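Lipase (Rhizopus chinensis, PDB 6A0W) probably hydrolyses the ester bonds of triacylglycerols, as a fungal class 3 lipase of the alpha/beta-hydrolase fold. Local coordinates at residues V34-T37 / A38-K42; C262-N265 / I266-Q270. All coordinates share one frame; numbering follows the deposited sequence.

How the contacts relate
Contact 1 caps the first turn of helix 38-53 directly after edge strand 33-35, and contact 2 folds back the loop that leaves the next strand of the sheet, 258-262. Because the strands are antiparallel, the chain leaves them in opposite directions and the contact centres lie about 17 Å apart; they meet where Val34, on strand 33-35, passes the exit of 258-262, with Val34 CG1 on Thr263 CG2 at 3.9 Å. Both are surface contacts, their centres 18 Å (contact 1) and 17 Å (contact 2) from the centre of the chain. Neither includes Ser172, Asp231 or His284, the probable catalytic triad. The sulfate at contact 1 probably comes from the crystallisation liquor.

Contact 1 of 2, residues V34-T37 / A38-K42; sequences VTAT and AAQIK. With SO4 (sulfate ion), chain B.
Thr37 passes the chain from extended backbone into helix 38-53, and Ile41 N closes the first helical turn on Thr37 O at 2.9 Å, an almost straight hydrogen bond. The bond from Lys42 N to Ala38 O continues the pattern one residue on. Thr37 is the N-cap, and with Gln40 it forms a capping box. Its hydroxyl is held between the backbone N and the carbonyl carbon (chi1 69°), a position from which OG1 accepts from Gln40 N at 3.1 Å. In return the Gln40 side chain, CG beside its own backbone N and the chain extended beyond it, runs back past Thr37 until OE1 takes the N-H of Thr37 at 3.0 Å. The N-H comes in the plane of the Gln40 amide, on a lone pair of OE1. Water 1 donates to the same OE1 and to Thr35 O, tying the amide to the strand end, while NE2 donates to sulfate O3 at 2.9 Å. The Gln40 amide thus has partners at both ends, which fixes which way round it lies. Beside this polar cap, Ala36 CB meets Ile41 CG1 at 3.9 Å. Strand 33-35 pairs along the edge of the sheet with strand 258-262: Val34 and Ala36 hydrogen-bond through their backbones to Ile261 and Val259, and from the helix Gln40 touches Ile261 and Ile41 reaches Val259.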
ATOM      1  N   VAL A  34      15.341  -7.652 -11.401  1.00 38.15           N
ATOM      2  CA  VAL A  34      16.618  -7.102 -11.017  1.00 38.19           C
ATOM      3  C   VAL A  34      16.628  -6.969  -9.507  1.00 44.89           C
ATOM      4  O   VAL A  34      15.604  -6.640  -8.878  1.00 37.06           O
ATOM      5  CB  VAL A  34      16.823  -5.720 -11.688  1.00 43.95           C
ATOM      6  CG1 VAL A  34      15.856  -4.699 -11.137  1.00 51.84           C
ATOM      7  CG2 VAL A  34      18.228  -5.212 -11.488  1.00 45.95           C
ATOM      8  N   THR A  35      17.812  -7.117  -8.929  1.00 32.66           N
ATOM      9  CA  THR A  35      17.975  -7.043  -7.503  1.00 33.11           C
ATOM     10  C   THR A  35      17.903  -5.570  -7.143  1.00 35.22           C
ATOM     11  O   THR A  35      18.505  -4.746  -7.809  1.00 33.11           O
ATOM     12  CB  THR A  35      19.305  -7.719  -7.076  1.00 31.26           C
ATOM     13  OG1 THR A  35      19.194  -9.113  -7.373  1.00 35.79           O
ATOM     14  CG2 THR A  35      19.560  -7.534  -5.599  1.00 33.66           C
ATOM     15  N   ALA A  36      17.174  -5.231  -6.079  1.00 29.80           N
ATOM     16  CA  ALA A  36      17.083  -3.839  -5.656  1.00 29.28           C
ATOM     17  C   ALA A  36      18.414  -3.390  -5.072  1.00 35.78           C
ATOM     18  O   ALA A  36      19.051  -4.108  -4.312  1.00 34.16           O
ATOM     19  CB  ALA A  36      15.961  -3.653  -4.630  1.00 32.48           C
ATOM     20  N   THR A  37      18.838  -2.195  -5.430  1.00 36.07           N
ATOM     21  CA  THR A  37      19.965  -1.603  -4.765  1.00 39.52           C
ATOM     22  C   THR A  37      19.662  -1.220  -3.329  1.00 50.18           C
ATOM     23  O   THR A  37      18.504  -1.032  -2.937  1.00 35.09           O
ATOM     24  CB  THR A  37      20.405  -0.330  -5.485  1.00 44.28           C
ATOM     25  OG1 THR A  37      19.402   0.680  -5.304  1.00 37.54           O
ATOM     26  CG2 THR A  37      20.681  -0.620  -6.989  1.00 42.26           C
ATOM     27  N   ALA A  38      20.746  -1.022  -2.581  1.00 43.28           N
ATOM     28  CA  ALA A  38      20.678  -0.586  -1.205  1.00 50.04           C
ATOM     29  C   ALA A  38      19.849   0.677  -1.116  1.00 45.30           C
ATOM     30  O   ALA A  38      19.075   0.856  -0.174  1.00 37.74           O
ATOM     31  CB  ALA A  38      22.080  -0.326  -0.658  1.00 47.87           C
ATOM     32  N   ALA A  39      20.144   1.614  -2.004  1.00 39.42           N
ATOM     33  CA  ALA A  39      19.415   2.892  -2.028  1.00 42.51           C
ATOM     34  C   ALA A  39      17.891   2.711  -2.219  1.00 36.57           C
ATOM     35  O   ALA A  39      17.131   3.379  -1.538  1.00 37.20           O
ATOM     36  CB  ALA A  39      19.963   3.807  -3.116  1.00 44.23           C
ATOM     37  N   GLN A  40      17.483   1.857  -3.161  1.00 31.88           N
ATOM     38  CA  GLN A  40      16.071   1.548  -3.404  1.00 32.65           C
ATOM     39  C   GLN A  40      15.429   0.884  -2.198  1.00 37.55           C
ATOM     40  O   GLN A  40      14.385   1.328  -1.733  1.00 32.67           O
ATOM     41  CB  GLN A  40      15.891   0.652  -4.623  1.00 32.16           C
ATOM     42  CG  GLN A  40      16.216   1.328  -5.946  1.00 34.08           C
ATOM     43  CD  GLN A  40      16.235   0.365  -7.109  1.00 41.59           C
ATOM     44  OE1 GLN A  40      16.913  -0.663  -7.084  1.00 36.49           O
ATOM     45  NE2 GLN A  40      15.414   0.656  -8.117  1.00 42.74           N
ATOM     46  N   ILE A  41      16.145  -0.052  -1.585  1.00 34.17           N
ATOM     47  CA  ILE A  41      15.669  -0.706  -0.360  1.00 33.34           C
ATOM     48  C   ILE A  41      15.464   0.325   0.743  1.00 33.70           C
ATOM     49  O   ILE A  41      14.483   0.278   1.489  1.00 33.91           O
ATOM     50  CB  ILE A  41      16.628  -1.855   0.090  1.00 31.84           C
ATOM     51  CG1 ILE A  41      16.512  -3.038  -0.863  1.00 34.54           C
ATOM     52  CG2 ILE A  41      16.378  -2.317   1.525  1.00 29.64           C
ATOM     53  CD1 ILE A  41      17.671  -3.999  -0.746  1.00 40.23           C
ATOM     54  N   LYS A  42      16.424   1.210   0.912  1.00 32.43           N
ATOM     55  CA  LYS A  42      16.273   2.241   1.917  1.00 33.26           C
ATOM     56  C   LYS A  42      15.009   3.079   1.701  1.00 36.22           C
ATOM     57  O   LYS A  42      14.333   3.501   2.641  1.00 32.35           O
ATOM     58  CB  LYS A  42      17.488   3.147   1.899  1.00 40.70           C
ATOM     59  CG  LYS A  42      17.544   4.124   3.057  1.00 48.97           C
ATOM     60  CD  LYS A  42      18.888   4.835   3.051  1.00 62.55           C
ATOM     61  CE  LYS A  42      19.387   5.111   4.458  1.00 73.89           C
ATOM     62  NZ  LYS A  42      19.275   6.561   4.769  1.00 86.24           N
TER
HETATM   63  S   SO4 B 401      12.948   3.571  -8.436  1.00 52.43           S
HETATM   64  O1  SO4 B 401      11.854   2.686  -8.061  1.00 57.82           O
HETATM   65  O2  SO4 B 401      13.602   4.123  -7.257  1.00 57.84           O
HETATM   66  O3  SO4 B 401      13.899   2.805  -9.233  1.00 67.24           O
HETATM   67  O4  SO4 B 401      12.434   4.665  -9.246  1.00 63.59           O
HETATM   68  O   HOH W   1      17.511  -2.426  -8.932  1.00 38.75           O

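Contact 2 of 2, residues C262-N265 / I266-Q270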
ATOM      1  N   CYS A 262      10.574  -7.087  -9.824  1.00 27.77           N
ATOM      2  CA  CYS A 262      10.006  -7.458 -11.096  1.00 33.47           C
ATOM      3  C   CYS A 262       9.550  -6.167 -11.775  1.00 37.13           C
ATOM      4  O   CYS A 262       8.510  -5.615 -11.421  1.00 34.30           O
ATOM      5  CB  CYS A 262       8.861  -8.458 -10.929  1.00 36.23           C
ATOM      6  SG  CYS A 262       9.375 -10.147 -10.470  1.00 45.22           S
ATOM      7  N   THR A 263      10.334  -5.700 -12.750  1.00 33.33           N
ATOM      8  CA  THR A 263      10.230  -4.337 -13.259  1.00 31.75           C
ATOM      9  C   THR A 263       8.988  -4.104 -14.131  1.00 28.91           C
ATOM     10  O   THR A 263       8.671  -2.978 -14.450  1.00 32.41           O
ATOM     11  CB  THR A 263      11.451  -3.968 -14.134  1.00 33.88           C
ATOM     12  OG1 THR A 263      11.608  -4.991 -15.126  1.00 31.50           O
ATOM     13  CG2 THR A 263      12.691  -3.838 -13.279  1.00 37.41           C
ATOM     14  N   SER A 264       8.349  -5.161 -14.585  1.00 30.24           N
ATOM     15  CA  SER A 264       7.123  -5.038 -15.354  1.00 36.41           C
ATOM     16  C   SER A 264       6.007  -4.371 -14.538  1.00 35.16           C
ATOM     17  O   SER A 264       5.949  -4.553 -13.325  1.00 28.15           O
ATOM     18  CB  SER A 264       6.697  -6.455 -15.781  1.00 42.54           C
ATOM     19  OG  SER A 264       5.314  -6.543 -16.162  1.00 51.37           O
ATOM     20  N   ASN A 265       5.056  -3.711 -15.201  1.00 30.14           N
ATOM     21  CA  ASN A 265       4.014  -2.948 -14.500  1.00 33.07           C
ATOM     22  C   ASN A 265       2.648  -3.683 -14.419  1.00 33.69           C
ATOM     23  O   ASN A 265       1.611  -3.087 -14.113  1.00 28.75           O
ATOM     24  CB  ASN A 265       3.868  -1.548 -15.105  1.00 31.15           C
ATOM     25  CG  ASN A 265       3.412  -1.574 -16.570  1.00 31.64           C
ATOM     26  OD1 ASN A 265       3.174  -2.640 -17.159  1.00 28.39           O
ATOM     27  ND2 ASN A 265       3.273  -0.394 -17.147  1.00 30.05           N
ATOM     28  N   ILE A 266       2.668  -4.963 -14.771  1.00 31.28           N
ATOM     29  CA  ILE A 266       1.559  -5.880 -14.596  1.00 33.54           C
ATOM     30  C   ILE A 266       2.115  -7.100 -13.913  1.00 40.32           C
ATOM     31  O   ILE A 266       3.249  -7.516 -14.179  1.00 33.37           O
ATOM     32  CB  ILE A 266       0.937  -6.297 -15.931  1.00 40.09           C
ATOM     33  CG1 ILE A 266       0.249  -5.097 -16.574  1.00 39.25           C
ATOM     34  CG2 ILE A 266      -0.081  -7.432 -15.754  1.00 37.21           C
ATOM     35  CD1 ILE A 266      -1.016  -4.645 -15.890  1.00 44.14           C
ATOM     36  N   GLU A 267       1.392  -7.600 -12.920  1.00 35.75           N
ATOM     37  CA  GLU A 267       1.968  -8.631 -12.077  1.00 32.17           C
ATOM     38  C   GLU A 267       2.509  -9.798 -12.904  1.00 35.81           C
ATOM     39  O   GLU A 267       1.842 -10.273 -13.806  1.00 36.77           O
ATOM     40  CB  GLU A 267       0.960  -9.152 -11.059  1.00 32.48           C
ATOM     41  CG  GLU A 267      -0.369  -9.676 -11.578  1.00 30.71           C
ATOM     42  CD  GLU A 267      -1.274 -10.076 -10.418  1.00 28.09           C
ATOM     43  OE1 GLU A 267      -0.918 -11.056  -9.759  1.00 33.04           O
ATOM     44  OE2 GLU A 267      -2.368  -9.493 -10.253  1.00 31.14           O
ATOM     45  N   THR A 268       3.586 -10.399 -12.418  1.00 32.14           N
ATOM     46  CA  THR A 268       4.282 -11.504 -13.129  1.00 37.40           C
ATOM     47  C   THR A 268       4.324 -12.760 -12.271  1.00 39.67           C
ATOM     48  O   THR A 268       3.974 -12.748 -11.084  1.00 36.68           O
ATOM     49  CB  THR A 268       5.777 -11.144 -13.372  1.00 37.12           C
ATOM     50  OG1 THR A 268       6.474 -11.080 -12.113  1.00 40.30           O
ATOM     51  CG2 THR A 268       5.901  -9.760 -14.069  1.00 40.02           C
ATOM     52  N   LYS A 269       4.841 -13.820 -12.869  1.00 37.88           N
ATOM     53  CA  LYS A 269       4.973 -15.113 -12.215  1.00 40.82           C
ATOM     54  C   LYS A 269       6.271 -15.215 -11.459  1.00 33.35           C
ATOM     55  O   LYS A 269       6.442 -16.113 -10.642  1.00 39.07           O
ATOM     56  CB  LYS A 269       4.896 -16.238 -13.257  1.00 55.08           C
ATOM     57  CG  LYS A 269       3.525 -16.404 -13.894  1.00 62.84           C
ATOM     58  CD  LYS A 269       3.036 -17.847 -13.757  1.00 99.20           C
ATOM     59  CE  LYS A 269       1.551 -18.013 -14.057  1.00107.85           C
ATOM     60  NZ  LYS A 269       0.700 -17.645 -12.890  1.00120.27           N
ATOM     61  N   GLN A 270       7.141 -14.225 -11.619  1.00 36.97           N
ATOM     62  CA  GLN A 270       8.510 -14.367 -11.163  1.00 42.14           C
ATOM     63  C   GLN A 270       8.798 -13.833  -9.776  1.00 41.59           C
ATOM     64  O   GLN A 270       9.832 -14.170  -9.225  1.00 36.50           O
ATOM     65  CB  GLN A 270       9.512 -13.782 -12.162  1.00 46.41           C
ATOM     66  CG  GLN A 270       9.355 -14.304 -13.600  1.00 55.96           C
ATOM     67  CD  GLN A 270       8.766 -13.235 -14.493  1.00 64.40           C
ATOM     68  OE1 GLN A 270       9.211 -12.078 -14.453  1.00 82.90           O
ATOM     69  NE2 GLN A 270       7.692 -13.570 -15.203  1.00 72.70           N
TER
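Ser264 and Ile266 draw the loop after strand 258-262 into a turn, and Thr268 then passes back beside Cys262. The directions of 262-265 and 266-270 differ by 165°, so the chain nearly reverses without regular strand or helix. The Ser264 side chain sits inside this bend. Its CB lies 3.8 Å from Thr268 CG2, a van der Waals contact across the turn. Beyond CB, OG stands opposite the backbone N (chi1 161°) and points at the carbonyl of the residue two further on: OG donates to Ile266 O at 3.0 Å, in the carbonyl plane and on a lone pair, with a C=O...donor angle of 131°. The hydroxyl thus bridges the bend, tying the Ser264 side chain to the backbone two residues on.

On the returning arm, the two branches of Thr268 divide their work. While CG2 faces Ser264, OG1 lies 3.5 Å from Cys262 SG and accepts from Gln270 N at 3.3 Å, making an ST turn. Cys262 SG also approaches Gln270 C, at 3.8 Å, because the sulfur is bonded to the very next residue, Cys271. Glu267 turns away from the other arm; its carboxylate pairs with Arg206 and accepts from His245 N and Asn273 ND2. Ile266 packs on Tyr214 of helix 210-218 and on Leu244.

Within the loop itself, a covalent link and two hydroxyl hydrogen bonds meet. The Cys262-Cys271 disulfide ties the end of strand 258-262 to the returning chain, whereas the hydroxyls of Ser264 and Thr268 each engage a backbone group two residues ahead, one as donor and the other as acceptor, shaping the stretch that the disulfide closes.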